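UlvanLyase-PL25 (PDB 5UAS) cleaves ulvan, the sulfated cell-wall polysaccharide of green seaweeds, as a polysaccharide lyase of family PL25 built on a beta-propeller fold. Local coordinates at residues K101-I106 against N165-M170; N156-F161 against I175-R180. All coordinates share one frame; numbering follows the deposited sequence.

Contact 1: residues K101-I106 against N165-M170; sequences KPTMLI and NQAIKM. With 83Y (3-O-sulfo-alpha-L-rhamnopyranose), chain C.
Thr103 and Asn165 meet through one hydrogen bond, from the hydroxyl OG1 of Thr103 to the backbone O of Asn165, 2.7 Å long. The hydroxyl comes from above the carbonyl plane, 44° out of it. With chi1 at -63°, OG1 stands beside its own backbone N and CG2 turns toward Ala167. There CG2 of Thr103 lies 3.9 Å from CB of Ala167, and CD1 of Leu105 touches the same methyl at 3.7 Å. At the far end Lys169 stretches alongside Leu105, bends at chi3 and brings NZ within 2.9 Å of the backbone O of Ile106; a salt bridge to Asp108 holds the same ammonium.

Waters complete the join. One donates to Lys101 O and Thr103 OG1 and accepts from Asn165 ND2, whose OD1 is taken by Asn138; a second donates to Met104 O and Ala167 O. The strand axes run 6.6 Å apart and 15° from parallel; these are the first strands of consecutive propeller blades, with no backbone hydrogen bond between the segments, so side chains and water join them. With an alanine at Thr103, the Asn165 carbonyl and the first water would probably lose the hydroxyl they share, and a gap would open beside Ala167.

Beyond the join, Lys101 reaches the substrate: its NZ donates to sulfate oxygen O1S of the 3-O-sulfo-rhamnose at 2.9 Å. Asn98 O and Gln42 OE1 hold the ammonium from the protein side and so position it for the sulfate, whose negative charge it would probably offset in part.

Contact 2: residues N156-F161 against I175-R180; sequences NNITPF and IYLFFR. With BDP (beta-D-glucopyranuronic acid), chain B.
An ST turn shapes the loop 156-161, which lies over the strand 175-180 of a propeller blade: OG1 of Thr159 accepts from the backbone N of Phe161 at 3.3 Å with an N-H...O angle of 167°. Since OG1 is anti to the backbone N, CG2 is directed at Phe179, approaching its ring obliquely, 3.4 Å from CE2 of Phe179. The carbonyl O of Phe161 comes to the edge of that ring, near its plane, 3.7 Å from the same CE2. Farther back, CD1 of Ile158 meets CD2 of Leu177 at 3.8 Å, the two side chains crossing at about a right angle. No hydrogen bond joins loop and strand, so apolar packing carries the contact.

At the strand's end Arg180 extends into the substrate site and pairs end-on, through its two terminal nitrogens, with the glucuronate carboxylate, whose carbon C6 lies in the guanidinium plane at its edge: NH1 of Arg180 to O6A at 2.9 Å and NH2 of Arg180 to O6B at 2.8 Å, with N-H...O angles of 162° and 166°. Bonds from NE to Gly182 O and from NH2 to Thr163 OG1 brace the guanidinium from the protein side, while Tyr222 and His119 also bind the sugar.

The strand 175-180 runs between strands 165-169 and 188-193; Phe179 touches Asn165 on the former and Val189 and Gln191 on the latter, and the loop leads from strand 151-154 of the preceding blade into 165-169.

Overall arrangement
The centres of contacts 1 and 2 lie 10 Å apart, and their segments alternate along the chain: 101-106, 156-161, 165-170, 175-180. Strands 165-169 and 175-180 are antiparallel neighbours in one sheet, joined by backbone bonds such as Ile168 O to Tyr176 N, whereas 103-106 begins the preceding four-strand sheet. Contact 1 thus joins the two sheets at their first strands, and contact 2 packs the connection between them onto the second strand of the next. Leu105 touching Ile175 ties the two contacts directly. Each also delivers one basic side chain, Lys101 or Arg180, to the bound glycan, consistent with a blade junction that places one basic group for the sulfate and one for the carboxylate.

Contact 1: residues K101-I106 against N165-M170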
ATOM      1  N   LYS A 101      -9.737   1.746  -1.235  1.00 10.46           N
ATOM      2  CA  LYS A 101      -9.715   1.430   0.189  1.00 10.53           C
ATOM      3  C   LYS A 101      -8.859   2.463   0.918  1.00 12.77           C
ATOM      4  O   LYS A 101      -8.024   3.137   0.301  1.00 11.98           O
ATOM      5  CB  LYS A 101      -9.201  -0.005   0.412  1.00 12.02           C
ATOM      6  CG  LYS A 101      -7.725  -0.210  -0.010  1.00 14.67           C
ATOM      7  CD  LYS A 101      -7.250  -1.705   0.179  1.00 11.13           C
ATOM      8  CE  LYS A 101      -7.544  -2.611  -1.044  1.00 12.08           C
ATOM      9  NZ  LYS A 101      -6.926  -2.063  -2.342  1.00 12.55           N
ATOM     10  N   PRO A 102      -9.066   2.656   2.213  1.00 11.56           N
ATOM     11  CA  PRO A 102      -8.607   3.899   2.845  1.00 11.76           C
ATOM     12  C   PRO A 102      -7.150   3.907   3.291  1.00 12.65           C
ATOM     13  O   PRO A 102      -6.549   2.879   3.624  1.00 11.14           O
ATOM     14  CB  PRO A 102      -9.526   4.042   4.065  1.00 11.95           C
ATOM     15  CG  PRO A 102      -9.820   2.575   4.447  1.00 12.57           C
ATOM     16  CD  PRO A 102     -10.006   1.900   3.079  1.00  9.85           C
ATOM     17  N   THR A 103      -6.604   5.129   3.319  1.00 11.84           N
ATOM     18  CA  THR A 103      -5.291   5.459   3.878  1.00 11.37           C
ATOM     19  C   THR A 103      -5.473   6.473   4.996  1.00 10.64           C
ATOM     20  O   THR A 103      -6.272   7.405   4.850  1.00 13.05           O
ATOM     21  CB  THR A 103      -4.398   6.048   2.772  1.00 10.95           C
ATOM     22  OG1 THR A 103      -4.191   5.041   1.769  1.00 13.35           O
ATOM     23  CG2 THR A 103      -3.037   6.557   3.331  1.00 12.17           C
ATOM     24  N   MET A 104      -4.725   6.317   6.100  1.00 10.04           N
ATOM     25  CA  MET A 104      -4.902   7.120   7.310  1.00 12.70           C
ATOM     26  C   MET A 104      -3.687   7.985   7.610  1.00 12.13           C
ATOM     27  O   MET A 104      -2.559   7.613   7.278  1.00 11.54           O
ATOM     28  CB  MET A 104      -5.139   6.206   8.533  1.00 13.25           C
ATOM     29  CG  MET A 104      -5.625   6.916   9.790  1.00 16.57           C
ATOM     30  SD  MET A 104      -5.507   5.687  11.132  1.00 17.19           S
ATOM     31  CE  MET A 104      -6.695   4.468  10.561  1.00 16.63           C
ATOM     32  N   LEU A 105      -3.928   9.118   8.290  1.00 12.09           N
ATOM     33  CA  LEU A 105      -2.870   9.977   8.805  1.00 12.50           C
ATOM     34  C   LEU A 105      -3.429  10.744   9.993  1.00 14.16           C
ATOM     35  O   LEU A 105      -4.602  11.148   9.967  1.00 14.08           O
ATOM     36  CB  LEU A 105      -2.362  10.936   7.710  1.00 12.49           C
ATOM     37  CG  LEU A 105      -1.239  11.928   8.086  1.00 14.58           C
ATOM     38  CD1 LEU A 105      -0.379  12.196   6.853  1.00 14.19           C
ATOM     39  CD2 LEU A 105      -1.800  13.229   8.628  1.00 16.23           C
ATOM     40  N   ILE A 106      -2.615  10.918  11.037  1.00 10.97           N
ATOM     41  CA  ILE A 106      -2.991  11.728  12.196  1.00 12.96           C
ATOM     42  C   ILE A 106      -2.127  12.973  12.155  1.00 15.77           C
ATOM     43  O   ILE A 106      -0.895  12.877  12.158  1.00 16.93           O
ATOM     44  CB  ILE A 106      -2.814  10.974  13.531  1.00 14.14           C
ATOM     45  CG1 ILE A 106      -3.628   9.669  13.510  1.00 15.30           C
ATOM     46  CG2 ILE A 106      -3.212  11.885  14.743  1.00 13.67           C
ATOM     47  CD1 ILE A 106      -3.418   8.784  14.773  1.00 19.42           C
ATOM     48  N   ASN A 165      -3.449   6.197  -2.579  1.00 11.01           N
ATOM     49  CA  ASN A 165      -3.046   7.168  -1.566  1.00  9.88           C
ATOM     50  C   ASN A 165      -2.016   6.624  -0.602  1.00  8.52           C
ATOM     51  O   ASN A 165      -2.216   5.572   0.018  1.00 11.04           O
ATOM     52  CB  ASN A 165      -4.276   7.604  -0.778  1.00 11.26           C
ATOM     53  CG  ASN A 165      -5.264   8.294  -1.642  1.00 13.16           C
ATOM     54  OD1 ASN A 165      -4.931   9.252  -2.350  1.00 15.08           O
ATOM     55  ND2 ASN A 165      -6.485   7.807  -1.627  1.00 11.35           N
ATOM     56  N   GLN A 166      -0.946   7.386  -0.397  1.00 10.16           N
ATOM     57  CA  GLN A 166       0.062   7.033   0.583  1.00 10.34           C
ATOM     58  C   GLN A 166       0.416   8.310   1.306  1.00 12.36           C
ATOM     59  O   GLN A 166       0.883   9.262   0.679  1.00 13.88           O
ATOM     60  CB  GLN A 166       1.275   6.387  -0.086  1.00 10.46           C
ATOM     61  CG  GLN A 166       0.801   5.254  -1.011  1.00 11.56           C
ATOM     62  CD  GLN A 166       1.913   4.645  -1.834  1.00 14.40           C
ATOM     63  OE1 GLN A 166       2.971   4.314  -1.318  1.00 17.46           O
ATOM     64  NE2 GLN A 166       1.642   4.427  -3.096  1.00 15.90           N
ATOM     65  N   ALA A 167       0.148   8.352   2.607  1.00 11.35           N
ATOM     66  CA  ALA A 167       0.191   9.598   3.365  1.00 12.82           C
ATOM     67  C   ALA A 167       1.346   9.556   4.353  1.00 13.33           C
ATOM     68  O   ALA A 167       1.461   8.609   5.132  1.00 14.60           O
ATOM     69  CB  ALA A 167      -1.135   9.823   4.104  1.00 12.04           C
ATOM     70  N   ILE A 168       2.195  10.578   4.306  1.00 13.56           N
ATOM     71  CA  ILE A 168       3.398  10.662   5.129  1.00 13.52           C
ATOM     72  C   ILE A 168       3.413  12.008   5.841  1.00 13.01           C
ATOM     73  O   ILE A 168       3.199  13.055   5.214  1.00 14.55           O
ATOM     74  CB  ILE A 168       4.669  10.481   4.282  1.00 14.03           C
ATOM     75  CG1 ILE A 168       4.657   9.102   3.631  1.00 14.19           C
ATOM     76  CG2 ILE A 168       5.925  10.646   5.166  1.00 15.34           C
ATOM     77  CD1 ILE A 168       5.810   8.818   2.689  1.00 16.42           C
ATOM     78  N   LYS A 169       3.683  11.987   7.139  1.00 13.04           N
ATOM     79  CA  LYS A 169       3.836  13.213   7.927  1.00 12.30           C
ATOM     80  C   LYS A 169       5.280  13.319   8.396  1.00 15.11           C
ATOM     81  O   LYS A 169       5.816  12.370   8.978  1.00 15.07           O
ATOM     82  CB  LYS A 169       2.902  13.233   9.143  1.00 12.11           C
ATOM     83  CG  LYS A 169       2.894  14.587   9.880  1.00 12.51           C
ATOM     84  CD  LYS A 169       1.923  14.631  11.061  1.00 13.42           C
ATOM     85  CE  LYS A 169       2.384  13.722  12.210  1.00 15.48           C
ATOM     86  NZ  LYS A 169       1.521  14.002  13.418  1.00 17.40           N
ATOM     87  N   MET A 170       5.905  14.468   8.157  1.00 17.35           N
ATOM     88  CA  MET A 170       7.287  14.654   8.573  1.00 18.33           C
ATOM     89  C   MET A 170       7.331  15.168  10.016  1.00 18.50           C
ATOM     90  O   MET A 170       6.306  15.476  10.618  1.00 17.72           O
ATOM     91  CB  MET A 170       8.012  15.599   7.606  1.00 21.65           C
ATOM     92  CG  MET A 170       7.861  15.163   6.140  1.00 21.15           C
ATOM     93  SD  MET A 170       8.321  13.443   5.836  1.00 21.15           S
ATOM     94  CE  MET A 170      10.097  13.528   6.138  1.00 22.68           C
TER
HETATM   95  C1  83Y C   3      -4.015  -3.368  -9.190  1.00 15.95           C
HETATM   96  C2  83Y C   3      -4.467  -3.503  -7.746  1.00 14.23           C
HETATM   97  C3  83Y C   3      -5.491  -4.642  -7.590  1.00 16.14           C
HETATM   98  C4  83Y C   3      -5.014  -5.960  -8.211  1.00 15.40           C
HETATM   99  C5  83Y C   3      -4.491  -5.711  -9.612  1.00 14.65           C
HETATM  100  C6  83Y C   3      -3.820  -6.975 -10.154  1.00 14.76           C
HETATM  101  O1S 83Y C   3      -6.862  -4.420  -4.085  1.00 13.90           O
HETATM  102  O2  83Y C   3      -3.340  -3.743  -6.941  1.00 13.96           O
HETATM  103  O2S 83Y C   3      -8.143  -5.230  -6.071  1.00 17.85           O
HETATM  104  O3  83Y C   3      -5.742  -4.816  -6.210  1.00 14.60           O
HETATM  105  O3S 83Y C   3      -7.309  -2.970  -5.924  1.00 16.99           O
HETATM  106  O5  83Y C   3      -3.565  -4.622  -9.683  1.00 16.30           O
HETATM  107  S   83Y C   3      -7.074  -4.361  -5.542  1.00 16.64           S
HETATM  108  O4  83Y C   3      -6.117  -6.883  -8.341  1.00 16.28           O
HETATM  109  O   HOH W   1      -6.290   5.098  -0.006  1.00 11.92           O
HETATM  110  O   HOH W   2      -0.002   8.718   7.545  1.00 16.48           O

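Contact 2: residues N156-F161 against I175-R180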
ATOM      1  N   ASN A 156     -12.181  17.012   0.656  1.00 24.87           N
ATOM      2  CA  ASN A 156     -12.040  16.850  -0.779  1.00 28.55           C
ATOM      3  C   ASN A 156     -11.351  18.082  -1.357  1.00 29.87           C
ATOM      4  O   ASN A 156     -11.901  18.827  -2.165  1.00 33.06           O
ATOM      5  CB  ASN A 156     -13.399  16.570  -1.423  1.00 29.95           C
ATOM      6  CG  ASN A 156     -14.089  15.366  -0.798  1.00 29.67           C
ATOM      7  OD1 ASN A 156     -13.430  14.521  -0.196  1.00 21.61           O
ATOM      8  ND2 ASN A 156     -15.424  15.295  -0.913  1.00 31.31           N
ATOM      9  N   ASN A 157     -10.136  18.315  -0.842  1.00 24.42           N
ATOM     10  CA  ASN A 157      -9.271  19.441  -1.194  1.00 20.20           C
ATOM     11  C   ASN A 157      -8.001  18.957  -1.892  1.00 17.16           C
ATOM     12  O   ASN A 157      -6.985  19.657  -1.937  1.00 17.33           O
ATOM     13  CB  ASN A 157      -8.911  20.229   0.063  1.00 20.43           C
ATOM     14  CG  ASN A 157      -8.239  19.348   1.117  1.00 19.82           C
ATOM     15  OD1 ASN A 157      -8.120  18.138   0.934  1.00 18.35           O
ATOM     16  ND2 ASN A 157      -7.763  19.962   2.203  1.00 18.33           N
ATOM     17  N   ILE A 158      -8.035  17.735  -2.383  1.00 16.72           N
ATOM     18  CA  ILE A 158      -6.990  17.186  -3.221  1.00 15.37           C
ATOM     19  C   ILE A 158      -7.607  16.952  -4.595  1.00 16.00           C
ATOM     20  O   ILE A 158      -8.831  16.939  -4.752  1.00 16.35           O
ATOM     21  CB  ILE A 158      -6.432  15.876  -2.638  1.00 14.48           C
ATOM     22  CG1 ILE A 158      -7.572  14.831  -2.563  1.00 15.16           C
ATOM     23  CG2 ILE A 158      -5.855  16.132  -1.258  1.00 16.45           C
ATOM     24  CD1 ILE A 158      -7.192  13.512  -1.807  1.00 14.69           C
ATOM     25  N   THR A 159      -6.758  16.690  -5.586  1.00 14.94           N
ATOM     26  CA  THR A 159      -7.312  16.461  -6.916  1.00 14.51           C
ATOM     27  C   THR A 159      -8.178  15.200  -6.927  1.00 13.65           C
ATOM     28  O   THR A 159      -7.839  14.190  -6.300  1.00 13.20           O
ATOM     29  CB  THR A 159      -6.216  16.359  -7.978  1.00 15.95           C
ATOM     30  OG1 THR A 159      -6.840  16.128  -9.251  1.00 18.36           O
ATOM     31  CG2 THR A 159      -5.240  15.202  -7.661  1.00 17.14           C
ATOM     32  N   PRO A 160      -9.315  15.220  -7.624  1.00 15.37           N
ATOM     33  CA  PRO A 160     -10.105  13.992  -7.757  1.00 12.74           C
ATOM     34  C   PRO A 160      -9.432  12.922  -8.592  1.00 13.61           C
ATOM     35  O   PRO A 160      -9.828  11.752  -8.491  1.00 14.49           O
ATOM     36  CB  PRO A 160     -11.397  14.479  -8.418  1.00 14.06           C
ATOM     37  CG  PRO A 160     -10.922  15.661  -9.240  1.00 16.75           C
ATOM     38  CD  PRO A 160      -9.906  16.348  -8.368  1.00 18.62           C
ATOM     39  N   PHE A 161      -8.395  13.266  -9.365  1.00 12.90           N
ATOM     40  CA  PHE A 161      -7.736  12.310 -10.259  1.00 12.86           C
ATOM     41  C   PHE A 161      -6.629  11.641  -9.464  1.00 12.51           C
ATOM     42  O   PHE A 161      -5.470  12.050  -9.494  1.00 13.99           O
ATOM     43  CB  PHE A 161      -7.189  13.027 -11.495  1.00 12.94           C
ATOM     44  CG  PHE A 161      -8.231  13.806 -12.224  1.00 14.60           C
ATOM     45  CD1 PHE A 161      -9.296  13.161 -12.820  1.00 14.17           C
ATOM     46  CD2 PHE A 161      -8.169  15.196 -12.276  1.00 16.02           C
ATOM     47  CE1 PHE A 161     -10.277  13.890 -13.484  1.00 16.82           C
ATOM     48  CE2 PHE A 161      -9.138  15.936 -12.939  1.00 17.01           C
ATOM     49  CZ  PHE A 161     -10.195  15.292 -13.541  1.00 15.23           C
ATOM     50  N   ILE A 175       2.700  17.450   5.603  1.00 15.30           N
ATOM     51  CA  ILE A 175       2.004  16.261   5.110  1.00 15.49           C
ATOM     52  C   ILE A 175       2.234  16.136   3.609  1.00 15.72           C
ATOM     53  O   ILE A 175       2.006  17.098   2.853  1.00 16.64           O
ATOM     54  CB  ILE A 175       0.496  16.330   5.421  1.00 15.44           C
ATOM     55  CG1 ILE A 175       0.298  16.279   6.933  1.00 19.05           C
ATOM     56  CG2 ILE A 175      -0.270  15.214   4.711  1.00 12.83           C
ATOM     57  CD1 ILE A 175      -1.085  16.736   7.372  1.00 19.03           C
ATOM     58  N   TYR A 176       2.707  14.961   3.189  1.00 13.74           N
ATOM     59  CA  TYR A 176       2.866  14.605   1.786  1.00 14.00           C
ATOM     60  C   TYR A 176       1.922  13.458   1.457  1.00 14.77           C
ATOM     61  O   TYR A 176       1.976  12.398   2.091  1.00 15.87           O
ATOM     62  CB  TYR A 176       4.310  14.203   1.471  1.00 13.54           C
ATOM     63  CG  TYR A 176       5.268  15.345   1.643  1.00 16.54           C
ATOM     64  CD1 TYR A 176       5.729  15.717   2.899  1.00 16.93           C
ATOM     65  CD2 TYR A 176       5.671  16.098   0.544  1.00 14.59           C
ATOM     66  CE1 TYR A 176       6.610  16.777   3.045  1.00 18.94           C
ATOM     67  CE2 TYR A 176       6.555  17.152   0.677  1.00 15.67           C
ATOM     68  CZ  TYR A 176       7.017  17.488   1.931  1.00 18.26           C
ATOM     69  OH  TYR A 176       7.866  18.538   2.101  1.00 20.49           O
ATOM     70  N   LEU A 177       1.060  13.677   0.480  1.00 13.13           N
ATOM     71  CA  LEU A 177       0.159  12.655  -0.037  1.00 13.26           C
ATOM     72  C   LEU A 177       0.669  12.266  -1.427  1.00 14.21           C
ATOM     73  O   LEU A 177       0.643  13.074  -2.355  1.00 15.56           O
ATOM     74  CB  LEU A 177      -1.279  13.166  -0.091  1.00 12.90           C
ATOM     75  CG  LEU A 177      -2.203  12.085  -0.615  1.00 14.55           C
ATOM     76  CD1 LEU A 177      -2.426  11.026   0.480  1.00 14.95           C
ATOM     77  CD2 LEU A 177      -3.536  12.698  -1.064  1.00 14.55           C
ATOM     78  N   PHE A 178       1.181  11.045  -1.542  1.00 12.28           N
ATOM     79  CA  PHE A 178       1.639  10.467  -2.797  1.00 10.70           C
ATOM     80  C   PHE A 178       0.504   9.644  -3.407  1.00 11.91           C
ATOM     81  O   PHE A 178      -0.197   8.907  -2.693  1.00 14.21           O
ATOM     82  CB  PHE A 178       2.839   9.555  -2.554  1.00 11.22           C
ATOM     83  CG  PHE A 178       4.047  10.280  -2.063  1.00 11.98           C
ATOM     84  CD1 PHE A 178       4.157  10.633  -0.733  1.00 14.45           C
ATOM     85  CD2 PHE A 178       5.065  10.629  -2.948  1.00 15.01           C
ATOM     86  CE1 PHE A 178       5.255  11.328  -0.278  1.00 17.40           C
ATOM     87  CE2 PHE A 178       6.170  11.323  -2.497  1.00 19.03           C
ATOM     88  CZ  PHE A 178       6.253  11.687  -1.156  1.00 17.41           C
ATOM     89  N   PHE A 179       0.368   9.729  -4.726  1.00 10.10           N
ATOM     90  CA  PHE A 179      -0.629   8.953  -5.462  1.00 11.21           C
ATOM     91  C   PHE A 179      -0.329   9.016  -6.959  1.00 13.41           C
ATOM     92  O   PHE A 179       0.474   9.831  -7.435  1.00 14.19           O
ATOM     93  CB  PHE A 179      -2.066   9.462  -5.181  1.00 12.71           C
ATOM     94  CG  PHE A 179      -2.264  10.941  -5.443  1.00 11.27           C
ATOM     95  CD1 PHE A 179      -1.919  11.887  -4.479  1.00 12.06           C
ATOM     96  CD2 PHE A 179      -2.773  11.386  -6.660  1.00 13.13           C
ATOM     97  CE1 PHE A 179      -2.091  13.263  -4.719  1.00 12.90           C
ATOM     98  CE2 PHE A 179      -2.966  12.746  -6.915  1.00 13.35           C
ATOM     99  CZ  PHE A 179      -2.615  13.695  -5.928  1.00 12.97           C
ATOM    100  N   ARG A 180      -1.029   8.167  -7.705  1.00 13.31           N
ATOM    101  CA  ARG A 180      -1.047   8.256  -9.158  1.00 13.39           C
ATOM    102  C   ARG A 180      -2.156   9.212  -9.598  1.00 13.64           C
ATOM    103  O   ARG A 180      -3.317   9.047  -9.201  1.00 15.16           O
ATOM    104  CB  ARG A 180      -1.245   6.868  -9.745  1.00 14.70           C
ATOM    105  CG  ARG A 180      -1.242   6.866 -11.261  1.00 14.51           C
ATOM    106  CD  ARG A 180      -1.549   5.450 -11.742  1.00 16.32           C
ATOM    107  NE  ARG A 180      -2.935   5.075 -11.434  1.00 12.09           N
ATOM    108  CZ  ARG A 180      -3.469   3.875 -11.632  1.00 14.33           C
ATOM    109  NH1 ARG A 180      -2.721   2.864 -12.098  1.00 15.19           N
ATOM    110  NH2 ARG A 180      -4.760   3.669 -11.323  1.00 13.92           N
TER
HETATM  111  C1  BDP B   2      -7.378  -1.986 -12.790  1.00 19.10           C
HETATM  112  C2  BDP B   2      -6.703  -3.376 -12.751  1.00 16.98           C
HETATM  113  C3  BDP B   2      -5.256  -3.136 -12.452  1.00 18.05           C
HETATM  114  C4  BDP B   2      -5.058  -2.367 -11.198  1.00 19.18           C
HETATM  115  C5  BDP B   2      -5.801  -1.090 -11.242  1.00 16.21           C
HETATM  116  C6  BDP B   2      -5.077   0.170 -11.826  1.00 15.08           C
HETATM  117  O2  BDP B   2      -7.342  -4.178 -11.751  1.00 20.98           O
HETATM  118  O3  BDP B   2      -4.542  -2.592 -13.575  1.00 18.77           O
HETATM  119  O4  BDP B   2      -5.190  -3.016  -9.919  1.00 17.19           O
HETATM  120  O5  BDP B   2      -7.140  -1.175 -11.608  1.00 16.68           O
HETATM  121  O6A BDP B   2      -3.845   0.207 -11.923  1.00 14.99           O
HETATM  122  O6B BDP B   2      -5.755   1.159 -12.156  1.00 16.49           O